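Local coordinates for protein acetyltransferase (Klebsiella pneumoniae, PDB 5XUN) that probably transfers the acetyl group of acetyl-CoA to glycyl-tRNA(Gly), serving as the toxin of a type II toxin-antitoxin system, at residues S68-R72 / G73-S77. The protein carries 1 engineered substitution. Sequence-based numbering, arbitrary orientation.
Sequences SCFER and GMLPS
With its CG lodged between the backbone N and the carbonyl carbon (chi1 68°), F70 turns an edge of its ring toward the turn that follows strand 59-71, where the side chains of M74 and L75 come to meet it. L75 brings its CD1 methyl to the ring edge, close to the ring plane, with F70 CE2 3.3 Å from L75 CD1; the two side chains cross at about a right angle. M74, whose CG lies beside its own backbone N (chi1 -52°), runs extended back toward the strand. Its thioether approaches the ring obliquely, with M74 SD 4.2 Å from F70 CD2, while M74 CG passes 4.1 Å from E71 CB.

The backbone itself winds into a short 3-10 turn. Two successive i to i+3 hydrogen bonds close it: M74 N donates to E71 O over 3.1 Å, and L75 N to R72 O over 3.2 Å. Both bonds are nearly straight. R72 turns away from the turn, and its NH1 bonds to the carbonyl of I84, tying this end of the strand to the chain beyond helix 78-83. S77 then caps that helix, its OG accepting from Q80 N.

F133 and F162 also meet the F70 ring, so the contact joins the end of the strand to an aromatic cluster on the sheet of this GNAT fold; the F70 side chain lies about 14 Å from the bound acetyl-CoA. The chemistry is divided: backbone hydrogen bonds fix the change of direction from strand to helix, while apolar contacts with a buried phenylalanine seat the turn against the sheet.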
loop_
_atom_site.group_PDB
_atom_site.type_symbol
_atom_site.label_atom_id
_atom_site.label_comp_id
_atom_site.label_asym_id
_atom_site.label_seq_id
_atom_site.Cartn_x
_atom_site.Cartn_y
_atom_site.Cartn_z
ATOM N N SER B 68 -0.380 -4.151 2.590
ATOM C CA SER B 68 -0.696 -4.979 3.741
ATOM C C SER B 68 -0.689 -4.107 4.984
ATOM O O SER B 68 -0.472 -2.895 4.919
ATOM C CB SER B 68 0.299 -6.130 3.887
ATOM O OG SER B 68 1.606 -5.633 4.102
ATOM N N CYS B 69 -0.967 -4.742 6.116
ATOM C CA CYS B 69 -0.727 -4.169 7.428
ATOM C C CYS B 69 -0.451 -5.327 8.373
ATOM O O CYS B 69 -0.699 -6.489 8.046
ATOM C CB CYS B 69 -1.905 -3.304 7.911
ATOM S SG CYS B 69 -3.508 -4.133 8.010
ATOM N N PHE B 70 0.092 -5.005 9.541
ATOM C CA PHE B 70 0.469 -6.033 10.502
ATOM C C PHE B 70 0.279 -5.488 11.909
ATOM O O PHE B 70 0.304 -4.275 12.131
ATOM C CB PHE B 70 1.911 -6.506 10.286
ATOM C CG PHE B 70 2.956 -5.465 10.597
ATOM C CD1 PHE B 70 3.332 -4.530 9.648
ATOM C CD2 PHE B 70 3.591 -5.453 11.826
ATOM C CE1 PHE B 70 4.302 -3.587 9.928
ATOM C CE2 PHE B 70 4.563 -4.513 12.116
ATOM C CZ PHE B 70 4.920 -3.579 11.168
ATOM N N GLU B 71 0.074 -6.411 12.850
ATOM C CA GLU B 71 -0.244 -6.047 14.227
ATOM C C GLU B 71 0.856 -5.196 14.845
ATOM O O GLU B 71 2.037 -5.546 14.785
ATOM C CB GLU B 71 -0.477 -7.299 15.072
ATOM C CG GLU B 71 -1.812 -7.977 14.811
ATOM C CD GLU B 71 -2.190 -8.962 15.901
ATOM O OE1 GLU B 71 -1.677 -8.824 17.034
ATOM O OE2 GLU B 71 -3.000 -9.872 15.623
ATOM N N ARG B 72 0.453 -4.082 15.454
ATOM C CA ARG B 72 1.406 -3.181 16.095
ATOM C C ARG B 72 2.263 -3.895 17.135
ATOM O O ARG B 72 3.438 -3.550 17.312
ATOM C CB ARG B 72 0.642 -2.009 16.718
ATOM C CG ARG B 72 1.287 -1.382 17.939
ATOM C CD ARG B 72 0.362 -0.371 18.580
ATOM N NE ARG B 72 -0.902 -0.951 19.022
ATOM C CZ ARG B 72 -1.925 -0.237 19.484
ATOM N NH1 ARG B 72 -1.837 1.083 19.558
ATOM N NH2 ARG B 72 -3.044 -0.841 19.862
ATOM N N GLY B 73 1.717 -4.919 17.797
ATOM C CA GLY B 73 2.445 -5.602 18.855
ATOM C C GLY B 73 3.661 -6.378 18.391
ATOM O O GLY B 73 4.533 -6.680 19.210
ATOM N N MET B 74 3.757 -6.679 17.097
ATOM C CA MET B 74 4.909 -7.417 16.591
ATOM C C MET B 74 6.178 -6.580 16.593
ATOM O O MET B 74 7.274 -7.141 16.503
ATOM C CB MET B 74 4.633 -7.910 15.171
ATOM C CG MET B 74 3.337 -8.692 14.998
ATOM S SD MET B 74 3.251 -9.399 13.342
ATOM C CE MET B 74 2.044 -10.699 13.571
ATOM N N LEU B 75 6.052 -5.262 16.684
ATOM C CA LEU B 75 7.216 -4.389 16.699
ATOM C C LEU B 75 8.063 -4.649 17.943
ATOM O O LEU B 75 7.516 -4.756 19.050
ATOM C CB LEU B 75 6.772 -2.928 16.668
ATOM C CG LEU B 75 6.974 -2.082 15.408
ATOM C CD1 LEU B 75 6.440 -2.763 14.175
ATOM C CD2 LEU B 75 6.345 -0.724 15.588
ATOM N N PRO B 76 9.388 -4.751 17.813
ATOM C CA PRO B 76 10.215 -4.971 19.008
ATOM C C PRO B 76 10.290 -3.748 19.901
ATOM O O PRO B 76 10.340 -3.889 21.130
ATOM C CB PRO B 76 11.595 -5.319 18.430
ATOM C CG PRO B 76 11.582 -4.790 17.038
ATOM C CD PRO B 76 10.162 -4.831 16.565
ATOM N N SER B 77 10.288 -2.550 19.321
ATOM C CA SER B 77 10.409 -1.316 20.090
ATOM C C SER B 77 9.036 -0.923 20.621
ATOM O O SER B 77 8.120 -0.628 19.844
ATOM C CB SER B 77 11.002 -0.210 19.219
ATOM O OG SER B 77 10.955 1.047 19.869
#